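Local coordinates for protein glycosyl transferase (Staphylococcus aureus, PDB 5TZJ) that belongs to the family 2 glycosyltransferases and holds uridine-diphosphate-N-acetylglucosamine in a pocket of its N-terminal part, at residues A[52-56]-A[57-61]; A[105-108]-A[109-113]; A[144-147]-A[148-151]; A[228-231]-A[232-236]. All blocks are in the same frame, centred on the assembly; numbering follows the deposited sequence.

Contact 1 of 4, residues A[52-56]-A[57-61]; sequences KYRNK and LNLKV
Leu-57 N reaches back to Tyr-53 O, and this bond closes the turn between residues 52-56 and 57-61. Leu-57 N lies 2.8 Å from Tyr-53 O, with an N-H...O angle of 163°. Tyr-53 O also accepts from Lys-56 N, so two backbone donors grip one carbonyl. After the turn the chain straightens and enters strand 59-63, which brings the CA of Leu-59 back beside that of Arg-54.

The inner side of the turn is apolar. Leu-57 CD1 and Leu-59 CD1 both come to Tyr-53 CB, each at 4.1 Å from it. Leu-59 CD1 also presses on the backbone, 3.4 Å from Arg-54 N. The Tyr-53 ring itself leads away to helix 16-24, where its OH bonds to Asn-21. Leu-57 packs on Leu-23 of the same helix.

Arg-54 takes the other route. Its CG is anti to the backbone N (chi1 167°), and bends at chi2 and chi3 carry the guanidinium back along the start of the strand. Arg-54 NH1 lies 3.2 Å from Leu-59 O. Arg-54 NH2 sits 3.9 Å from Val-61 CG2 and forms a salt bridge with Glu-51. Water 1 lies in the guanidinium plane, at its edge. It accepts from Arg-54 NH1 at 3.1 Å and from Val-61 N at 3.0 Å.

The turn joins helix 46-51 to a parallel strand of the sheet, as in a Rossmann-like alpha/beta fold. Leu-57 and Leu-59 line its inner side, while the water and Glu-51 give the arginine's charge polar partners at the strand's start.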
loop_
_atom_site.group_PDB
_atom_site.type_symbol
_atom_site.label_atom_id
_atom_site.label_comp_id
_atom_site.label_asym_id
_atom_site.label_seq_id
_atom_site.Cartn_x
_atom_site.Cartn_y
_atom_site.Cartn_z
ATOM N N LYS A 52 20.297 -6.720 22.616
ATOM C CA LYS A 52 21.500 -7.505 22.369
ATOM C C LYS A 52 22.266 -7.042 21.124
ATOM O O LYS A 52 23.413 -7.459 20.948
ATOM C CB LYS A 52 21.146 -8.993 22.251
ATOM C CG LYS A 52 20.296 -9.560 23.406
ATOM C CD LYS A 52 20.017 -11.054 23.191
ATOM C CE LYS A 52 18.803 -11.548 23.973
ATOM N NZ LYS A 52 19.162 -12.163 25.297
ATOM N N TYR A 53 21.677 -6.185 20.275
ATOM C CA TYR A 53 22.325 -5.692 19.058
ATOM C C TYR A 53 22.871 -4.269 19.187
ATOM O O TYR A 53 23.386 -3.731 18.195
ATOM C CB TYR A 53 21.335 -5.765 17.880
ATOM C CG TYR A 53 21.005 -7.197 17.508
ATOM C CD1 TYR A 53 20.045 -7.905 18.222
ATOM C CD2 TYR A 53 21.690 -7.860 16.457
ATOM C CE1 TYR A 53 19.747 -9.210 17.918
ATOM C CE2 TYR A 53 21.392 -9.181 16.132
ATOM C CZ TYR A 53 20.412 -9.851 16.875
ATOM O OH TYR A 53 20.082 -11.161 16.605
ATOM N N ARG A 54 22.778 -3.675 20.387
ATOM C CA ARG A 54 23.236 -2.309 20.686
ATOM C C ARG A 54 24.665 -2.012 20.195
ATOM O O ARG A 54 24.934 -0.933 19.647
ATOM C CB ARG A 54 23.133 -2.099 22.212
ATOM C CG ARG A 54 23.823 -0.879 22.813
ATOM C CD ARG A 54 23.063 0.423 22.564
ATOM N NE ARG A 54 21.644 0.366 22.926
ATOM C CZ ARG A 54 20.751 1.273 22.531
ATOM N NH1 ARG A 54 21.141 2.285 21.755
ATOM N NH2 ARG A 54 19.463 1.164 22.866
ATOM N N ASN A 55 25.596 -2.931 20.408
ATOM C CA ASN A 55 26.968 -2.686 19.983
ATOM C C ASN A 55 27.261 -3.318 18.638
ATOM O O ASN A 55 28.370 -3.172 18.126
ATOM C CB ASN A 55 27.986 -3.189 21.018
ATOM C CG ASN A 55 27.867 -2.489 22.370
ATOM O OD1 ASN A 55 27.633 -1.275 22.454
ATOM N ND2 ASN A 55 28.073 -3.248 23.430
ATOM N N LYS A 56 26.294 -4.018 18.060
ATOM C CA LYS A 56 26.459 -4.621 16.749
ATOM C C LYS A 56 25.920 -3.720 15.646
ATOM O O LYS A 56 26.501 -3.646 14.554
ATOM C CB LYS A 56 25.752 -5.981 16.732
ATOM C CG LYS A 56 26.221 -6.932 15.672
ATOM C CD LYS A 56 25.346 -8.174 15.678
ATOM C CE LYS A 56 26.153 -9.422 15.358
ATOM N NZ LYS A 56 26.505 -10.125 16.617
ATOM N N LEU A 57 24.820 -3.020 15.926
ATOM C CA LEU A 57 24.192 -2.098 14.997
ATOM C C LEU A 57 24.262 -0.685 15.557
ATOM O O LEU A 57 24.375 -0.481 16.760
ATOM C CB LEU A 57 22.737 -2.500 14.759
ATOM C CG LEU A 57 22.692 -3.808 13.955
ATOM C CD1 LEU A 57 21.300 -4.456 14.012
ATOM C CD2 LEU A 57 23.152 -3.593 12.484
ATOM N N ASN A 58 24.197 0.291 14.670
ATOM C CA ASN A 58 23.896 1.664 15.060
ATOM C C ASN A 58 22.417 1.713 15.432
ATOM O O ASN A 58 21.550 1.771 14.566
ATOM C CB ASN A 58 24.205 2.598 13.900
ATOM C CG ASN A 58 24.341 4.020 14.329
ATOM O OD1 ASN A 58 24.187 4.328 15.507
ATOM N ND2 ASN A 58 24.676 4.902 13.385
ATOM N N LEU A 59 22.105 1.690 16.712
ATOM C CA LEU A 59 20.763 1.323 17.134
ATOM C C LEU A 59 20.090 2.497 17.838
ATOM O O LEU A 59 20.704 3.161 18.674
ATOM C CB LEU A 59 20.868 0.101 18.036
ATOM C CG LEU A 59 19.725 -0.884 18.165
ATOM C CD1 LEU A 59 20.067 -2.078 19.075
ATOM C CD2 LEU A 59 18.624 -0.140 18.720
ATOM N N LYS A 60 18.832 2.764 17.489
ATOM C CA LYS A 60 17.990 3.685 18.241
ATOM C C LYS A 60 16.729 2.933 18.656
ATOM O O LYS A 60 16.002 2.426 17.794
ATOM C CB LYS A 60 17.618 4.919 17.405
ATOM C CG LYS A 60 18.723 5.916 17.171
ATOM C CD LYS A 60 18.204 7.032 16.261
ATOM C CE LYS A 60 19.275 8.095 16.023
ATOM N NZ LYS A 60 19.017 8.870 14.763
ATOM N N VAL A 61 16.466 2.867 19.960
ATOM C CA VAL A 61 15.297 2.172 20.508
ATOM C C VAL A 61 14.466 3.157 21.319
ATOM O O VAL A 61 14.993 3.879 22.178
ATOM C CB VAL A 61 15.691 0.983 21.426
ATOM C CG1 VAL A 61 14.461 0.284 22.008
ATOM C CG2 VAL A 61 16.483 -0.003 20.698
HETATM O O HOH W 1 18.582 3.977 21.837
#

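Contact 2 of 4, residues A[105-108]-A[109-113]; sequences AAFI and DEHHS
Two first torsions bring Phe-107 and His-111 together, one helical turn apart. Phe-107 has CG anti to the backbone N (chi1 -169°), while His-111 has CG beside its own N (chi1 -65°). The Phe-107 ring is thereby swung toward the C-terminal end of the helix, and the imidazole stands over it. His-111 ND1 lies over the centre of the phenyl face, 3.4 Å from Phe-107 CZ, and His-111 CE1 is 3.6 Å from Phe-107 CE2. This is an edge-to-face pair, with the edge of the histidine on the face of the phenylalanine. The planes are 53° apart, short of a perpendicular T. Ser-113 OG comes to the rim of the same phenyl ring, near its plane and 4.0 Å from Phe-107 CE1. That hydroxyl is hydrogen-bonded to Ser-193.

The stack sits at the C-terminal end of helix 100-111, in the glycosyltransferase family 2 region. The bond from Asp-109 N to Ala-105 O continues the helical pattern, and His-111 N bonds to Phe-107 O at 3.1 Å. The last turn closes with a shorter bond, 2.7 Å from His-112 N to Ile-108 O. His-112 then leaves the helix with a positive phi, and the chain runs on to strand 115-122.

On another side of the helix, Asp-109 OD2 makes a salt bridge with Lys-2. Phe-107 packs on Leu-116 of strand 115-122 and on Ser-193 and Leu-195 of strand 192-195. Ile-108 also packs on Leu-116, and His-111 touches Pro-138.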
loop_
_atom_site.group_PDB
_atom_site.type_symbol
_atom_site.label_atom_id
_atom_site.label_comp_id
_atom_site.label_asym_id
_atom_site.label_seq_id
_atom_site.Cartn_x
_atom_site.Cartn_y
_atom_site.Cartn_z
ATOM N N ALA A 105 22.443 1.545 -2.370
ATOM C CA ALA A 105 23.278 2.737 -2.311
ATOM C C ALA A 105 23.981 2.958 -3.642
ATOM O O ALA A 105 24.106 4.096 -4.110
ATOM C CB ALA A 105 24.307 2.621 -1.182
ATOM N N ALA A 106 24.455 1.876 -4.256
ATOM C CA ALA A 106 25.122 2.005 -5.545
ATOM C C ALA A 106 24.144 2.498 -6.607
ATOM O O ALA A 106 24.477 3.387 -7.393
ATOM C CB ALA A 106 25.754 0.671 -5.940
ATOM N N PHE A 107 22.904 1.994 -6.576
ATOM C CA PHE A 107 21.909 2.358 -7.586
ATOM C C PHE A 107 21.453 3.805 -7.418
ATOM O O PHE A 107 21.328 4.550 -8.405
ATOM C CB PHE A 107 20.715 1.400 -7.492
ATOM C CG PHE A 107 19.747 1.495 -8.647
ATOM C CD1 PHE A 107 18.684 2.380 -8.618
ATOM C CD2 PHE A 107 19.923 0.704 -9.785
ATOM C CE1 PHE A 107 17.773 2.453 -9.711
ATOM C CE2 PHE A 107 19.036 0.781 -10.855
ATOM C CZ PHE A 107 17.946 1.651 -10.804
ATOM N N ILE A 108 21.200 4.219 -6.174
ATOM C CA ILE A 108 20.812 5.599 -5.896
ATOM C C ILE A 108 21.925 6.565 -6.291
ATOM O O ILE A 108 21.666 7.662 -6.803
ATOM C CB ILE A 108 20.440 5.735 -4.408
ATOM C CG1 ILE A 108 19.034 5.158 -4.176
ATOM C CG2 ILE A 108 20.595 7.187 -3.916
ATOM C CD1 ILE A 108 18.781 4.728 -2.734
ATOM N N ASP A 109 23.179 6.184 -6.057
ATOM C CA ASP A 109 24.269 7.105 -6.355
ATOM C C ASP A 109 24.319 7.449 -7.835
ATOM O O ASP A 109 24.658 8.582 -8.198
ATOM C CB ASP A 109 25.598 6.517 -5.892
ATOM C CG ASP A 109 25.785 6.633 -4.389
ATOM O OD1 ASP A 109 26.922 6.408 -3.906
ATOM O OD2 ASP A 109 24.780 6.959 -3.693
ATOM N N GLU A 110 23.952 6.504 -8.702
ATOM C CA GLU A 110 23.997 6.751 -10.138
ATOM C C GLU A 110 22.733 7.435 -10.646
ATOM O O GLU A 110 22.815 8.300 -11.523
ATOM C CB GLU A 110 24.237 5.437 -10.903
ATOM C CG GLU A 110 23.590 4.201 -10.274
ATOM C CD GLU A 110 24.033 2.866 -10.894
ATOM O OE1 GLU A 110 24.512 2.862 -12.066
ATOM O OE2 GLU A 110 23.892 1.823 -10.190
ATOM N N HIS A 111 21.570 7.102 -10.077
ATOM C CA HIS A 111 20.292 7.521 -10.639
ATOM C C HIS A 111 19.547 8.569 -9.828
ATOM O O HIS A 111 18.611 9.174 -10.365
ATOM C CB HIS A 111 19.385 6.299 -10.847
ATOM C CG HIS A 111 19.923 5.344 -11.863
ATOM N ND1 HIS A 111 20.225 4.030 -11.573
ATOM C CD2 HIS A 111 20.250 5.525 -13.165
ATOM C CE1 HIS A 111 20.703 3.441 -12.653
ATOM N NE2 HIS A 111 20.721 4.324 -13.635
ATOM N N HIS A 112 19.929 8.794 -8.565
ATOM C CA HIS A 112 19.325 9.825 -7.710
ATOM C C HIS A 112 17.818 9.612 -7.549
ATOM O O HIS A 112 17.030 10.562 -7.550
ATOM C CB HIS A 112 19.628 11.232 -8.225
ATOM C CG HIS A 112 21.089 11.490 -8.438
ATOM N ND1 HIS A 112 21.692 11.374 -9.672
ATOM C CD2 HIS A 112 22.073 11.826 -7.570
ATOM C CE1 HIS A 112 22.982 11.647 -9.560
ATOM N NE2 HIS A 112 23.239 11.930 -8.295
ATOM N N SER A 113 17.417 8.354 -7.404
ATOM C CA SER A 113 16.023 8.028 -7.115
ATOM C C SER A 113 15.517 8.797 -5.897
ATOM O O SER A 113 16.252 9.043 -4.940
ATOM C CB SER A 113 15.876 6.518 -6.867
ATOM O OG SER A 113 16.660 5.755 -7.782
#

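Contact 3 of 4, residues A[144-147]-A[148-151]; sequences NSRI and IYTL
Arg-146 lays its guanidinium flat on the ring of Tyr-149, and this stack is the tight part of the contact. The planes are 11° apart and the centres 3.7 Å, a cation-pi contact over the ring face. Arg-146 NH2 sits over the ring centre, 3.6 Å from Tyr-149 CD2. Arg-146 NH1 lies toward the rim, 3.5 Å from Tyr-149 CE1. The arginine chain bends at chi2 and chi3 (-106° and -53°) to fold back over the ring. Its NE is hydrogen-bonded to Ser-131, which probably helps to hold the group in place. The stack is close-packed though it lies on the outer side: Arg-146 is exposed and Tyr-149 partly so.

Two turn bonds hold the backbone. Tyr-149 N bonds to Arg-146 O, and Thr-150 N to Ile-147 O, both at 3.0 Å. Each donor stands above the carbonyl plane, as in a 3-10 turn.

The loose part is the Ser-145 backbone, where water 2 bridges Ser-145 O and Ile-148 N. Ser-145 OG accepts a weak bond from Ile-147 N and is also hydrogen-bonded to Thr-141 O.

The isoleucines turn inward. Ile-147 packs on Leu-117 of strand 115-122 and Tyr-186 of helix 177-188, and Ile-148 on Met-183 and on Phe-249 of helix 239-256.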
loop_
_atom_site.group_PDB
_atom_site.type_symbol
_atom_site.label_atom_id
_atom_site.label_comp_id
_atom_site.label_asym_id
_atom_site.label_seq_id
_atom_site.Cartn_x
_atom_site.Cartn_y
_atom_site.Cartn_z
ATOM N N ASN A 144 3.215 4.505 -16.509
ATOM C CA ASN A 144 3.827 3.617 -17.496
ATOM C C ASN A 144 4.344 2.342 -16.854
ATOM O O ASN A 144 5.116 1.604 -17.466
ATOM C CB ASN A 144 4.917 4.326 -18.310
ATOM C CG ASN A 144 6.203 4.590 -17.519
ATOM O OD1 ASN A 144 6.411 4.099 -16.386
ATOM N ND2 ASN A 144 7.094 5.366 -18.136
ATOM N N SER A 145 3.925 2.072 -15.622
ATOM C CA SER A 145 4.396 0.907 -14.900
ATOM C C SER A 145 3.272 0.475 -13.975
ATOM O O SER A 145 2.255 1.160 -13.851
ATOM C CB SER A 145 5.659 1.230 -14.099
ATOM O OG SER A 145 5.291 2.018 -12.939
ATOM N N ARG A 146 3.472 -0.650 -13.295
ATOM C CA ARG A 146 2.487 -1.143 -12.343
ATOM C C ARG A 146 2.843 -0.770 -10.898
ATOM O O ARG A 146 2.445 -1.484 -9.980
ATOM C CB ARG A 146 2.349 -2.662 -12.448
ATOM C CG ARG A 146 2.336 -3.215 -13.849
ATOM C CD ARG A 146 0.922 -3.635 -14.233
ATOM N NE ARG A 146 0.362 -4.530 -13.232
ATOM C CZ ARG A 146 -0.930 -4.787 -13.132
ATOM N NH1 ARG A 146 -1.764 -4.238 -14.002
ATOM N NH2 ARG A 146 -1.384 -5.584 -12.173
ATOM N N ILE A 147 3.586 0.315 -10.667
ATOM C CA ILE A 147 3.956 0.609 -9.272
ATOM C C ILE A 147 2.725 0.859 -8.413
ATOM O O ILE A 147 2.757 0.646 -7.200
ATOM C CB ILE A 147 4.919 1.793 -9.171
ATOM C CG1 ILE A 147 4.306 3.035 -9.833
ATOM C CG2 ILE A 147 6.285 1.413 -9.765
ATOM C CD1 ILE A 147 5.085 4.329 -9.515
ATOM N N ILE A 148 1.619 1.299 -9.016
ATOM C CA ILE A 148 0.447 1.564 -8.207
ATOM C C ILE A 148 -0.132 0.285 -7.601
ATOM O O ILE A 148 -0.903 0.355 -6.634
ATOM C CB ILE A 148 -0.576 2.330 -9.060
ATOM C CG1 ILE A 148 -1.588 3.028 -8.165
ATOM C CG2 ILE A 148 -1.325 1.379 -9.992
ATOM C CD1 ILE A 148 -2.439 4.081 -8.901
ATOM N N TYR A 149 0.198 -0.885 -8.143
ATOM C CA TYR A 149 -0.211 -2.155 -7.566
ATOM C C TYR A 149 0.615 -2.567 -6.349
ATOM O O TYR A 149 0.312 -3.620 -5.773
ATOM C CB TYR A 149 -0.190 -3.242 -8.637
ATOM C CG TYR A 149 -1.359 -3.001 -9.582
ATOM C CD1 TYR A 149 -1.259 -2.081 -10.617
ATOM C CD2 TYR A 149 -2.586 -3.625 -9.383
ATOM C CE1 TYR A 149 -2.350 -1.820 -11.474
ATOM C CE2 TYR A 149 -3.703 -3.366 -10.250
ATOM C CZ TYR A 149 -3.569 -2.445 -11.263
ATOM O OH TYR A 149 -4.646 -2.152 -12.090
ATOM N N THR A 150 1.593 -1.747 -5.908
ATOM C CA THR A 150 2.313 -2.009 -4.659
ATOM C C THR A 150 2.448 -0.711 -3.853
ATOM O O THR A 150 3.216 0.183 -4.212
ATOM C CB THR A 150 3.677 -2.696 -4.896
ATOM O OG1 THR A 150 4.318 -2.897 -3.620
ATOM C CG2 THR A 150 4.605 -1.896 -5.794
ATOM N N LEU A 151 1.666 -0.612 -2.766
ATOM C CA LEU A 151 1.617 0.573 -1.917
ATOM C C LEU A 151 2.158 0.310 -0.514
ATOM O O LEU A 151 2.091 1.196 0.342
ATOM C CB LEU A 151 0.165 1.123 -1.849
ATOM C CG LEU A 151 -0.381 1.412 -3.250
ATOM C CD1 LEU A 151 -1.853 1.879 -3.177
ATOM C CD2 LEU A 151 0.524 2.447 -3.897
HETATM O O HOH W 2 1.128 2.228 -11.817
#

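Contact 4 of 4, residues A[228-231]-A[232-236]; sequences IAVE and ILNAD
The C-terminal end of helix 218-233 forms this contact, at the start of the TarS linker region of the glycosyltransferase. Near this end Asn-234 bonds twice to Val-230 O, through its backbone N and its side-chain ND2.

The helix itself is regular up to this point. Ile-232 N bonds to Ile-228 O at 3.0 Å, and Leu-233 N to Ala-229 O at 3.1 Å. Both N-H groups point nearly straight at their acceptors, each at 167°. Next to these bonds, Ile-232 CD1 packs on Ile-228 CG2 at 3.8 Å. The two isoleucines lie one turn apart on the buried side, and Ile-228 also meets Leu-180 of helix 177-188 and Phe-249 of helix 239-256. Leu-233 faces helix 239-256 too, at Leu-246 and Asp-243. The side chain of Glu-231 touches Lys-184 and Leu-187 of helix 177-188. The end of helix 218-233 is thus packed against both helices.

Asn-234 N keeps the i to i-4 pattern; Ala-235 N bonds to Ile-232 O, three residues back. Asn-234 is exposed and runs alongside Val-230, both side chains pointing the same way. Its CG is beside the backbone N (chi1 -83°), which turns the amide back over the preceding turn. Asn-234 N bonds to Val-230 O nearly along the C=O axis, at 3.0 Å. The side-chain ND2 bonds to the same oxygen from above the carbonyl plane, while that oxygen stays close to the plane of the amide. Asn-234 ND2 rests 3.5 Å from Val-230 CG1.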
loop_
_atom_site.group_PDB
_atom_site.type_symbol
_atom_site.label_atom_id
_atom_site.label_comp_id
_atom_site.label_asym_id
_atom_site.label_seq_id
_atom_site.Cartn_x
_atom_site.Cartn_y
_atom_site.Cartn_z
ATOM N N ILE A 228 -6.984 9.391 -0.533
ATOM C CA ILE A 228 -6.146 9.115 -1.701
ATOM C C ILE A 228 -6.701 9.794 -2.936
ATOM O O ILE A 228 -5.956 10.388 -3.712
ATOM C CB ILE A 228 -5.981 7.597 -1.916
ATOM C CG1 ILE A 228 -5.024 7.032 -0.861
ATOM C CG2 ILE A 228 -5.283 7.287 -3.265
ATOM C CD1 ILE A 228 -5.121 5.487 -0.797
ATOM N N ALA A 229 -8.020 9.726 -3.131
ATOM C CA ALA A 229 -8.615 10.384 -4.282
ATOM C C ALA A 229 -8.417 11.894 -4.183
ATOM O O ALA A 229 -8.097 12.543 -5.176
ATOM C CB ALA A 229 -10.125 10.019 -4.378
ATOM N N VAL A 230 -8.581 12.469 -2.978
ATOM C CA VAL A 230 -8.324 13.901 -2.812
ATOM C C VAL A 230 -6.861 14.222 -3.112
ATOM O O VAL A 230 -6.547 15.173 -3.840
ATOM C CB VAL A 230 -8.727 14.333 -1.387
ATOM C CG1 VAL A 230 -8.240 15.765 -1.101
ATOM C CG2 VAL A 230 -10.259 14.207 -1.272
ATOM N N GLU A 231 -5.952 13.404 -2.585
ATOM C CA GLU A 231 -4.526 13.632 -2.791
ATOM C C GLU A 231 -4.181 13.673 -4.277
ATOM O O GLU A 231 -3.494 14.599 -4.734
ATOM C CB GLU A 231 -3.712 12.547 -2.076
ATOM C CG GLU A 231 -2.282 12.910 -1.937
ATOM C CD GLU A 231 -2.089 14.062 -0.911
ATOM O OE1 GLU A 231 -1.237 14.900 -1.148
ATOM O OE2 GLU A 231 -2.814 14.135 0.121
ATOM N N ILE A 232 -4.642 12.678 -5.041
ATOM C CA ILE A 232 -4.317 12.629 -6.474
ATOM C C ILE A 232 -4.846 13.870 -7.181
ATOM O O ILE A 232 -4.131 14.535 -7.935
ATOM C CB ILE A 232 -4.876 11.346 -7.115
ATOM C CG1 ILE A 232 -4.116 10.091 -6.617
ATOM C CG2 ILE A 232 -4.893 11.441 -8.688
ATOM C CD1 ILE A 232 -4.907 8.772 -6.762
ATOM N N LEU A 233 -6.109 14.193 -6.947
ATOM C CA LEU A 233 -6.740 15.289 -7.671
ATOM C C LEU A 233 -6.156 16.635 -7.271
ATOM O O LEU A 233 -6.268 17.611 -8.030
ATOM C CB LEU A 233 -8.258 15.218 -7.448
ATOM C CG LEU A 233 -8.853 14.075 -8.274
ATOM C CD1 LEU A 233 -10.296 13.864 -7.906
ATOM C CD2 LEU A 233 -8.788 14.447 -9.739
ATOM N N ASN A 234 -5.458 16.698 -6.144
ATOM C CA ASN A 234 -4.784 17.923 -5.766
ATOM C C ASN A 234 -3.309 17.913 -6.089
ATOM O O ASN A 234 -2.640 18.897 -5.805
ATOM C CB ASN A 234 -4.949 18.212 -4.277
ATOM C CG ASN A 234 -6.247 18.880 -3.983
ATOM O OD1 ASN A 234 -6.404 20.098 -4.189
ATOM N ND2 ASN A 234 -7.209 18.099 -3.522
ATOM N N ALA A 235 -2.777 16.845 -6.675
ATOM C CA ALA A 235 -1.355 16.899 -7.003
ATOM C C ALA A 235 -1.050 18.008 -8.021
ATOM O O ALA A 235 -1.908 18.446 -8.805
ATOM C CB ALA A 235 -0.885 15.547 -7.553
ATOM N N ASP A 236 0.222 18.398 -8.062
ATOM C CA ASP A 236 0.698 19.423 -8.990
ATOM C C ASP A 236 1.086 18.775 -10.319
ATOM O O ASP A 236 2.252 18.641 -10.678
ATOM C CB ASP A 236 1.862 20.192 -8.376
ATOM C CG ASP A 236 2.292 21.386 -9.221
ATOM O OD1 ASP A 236 1.513 21.816 -10.116
ATOM O OD2 ASP A 236 3.420 21.895 -8.980
#

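How the contacts relate
The four contacts follow one another along the chain and none touches another. Contacts 1, 2 and 3 belong to the family 2 region. Contact 1 ends in strand 59-63 and contact 2 packs on strands 115-122 and 192-195, all of one mixed sheet; their centres are about 27 Å apart. Contact 3 also meets strand 115-122, about 20 Å from contact 2 between centres. Contact 4 lies in the linker region, yet its nearest atoms are about 5 Å from those of contact 3. Both pack on helices 177-188 and 239-256, so the two contacts probably lie where the two regions meet. Contacts 1 and 4 are farthest apart, about 39 Å between centres.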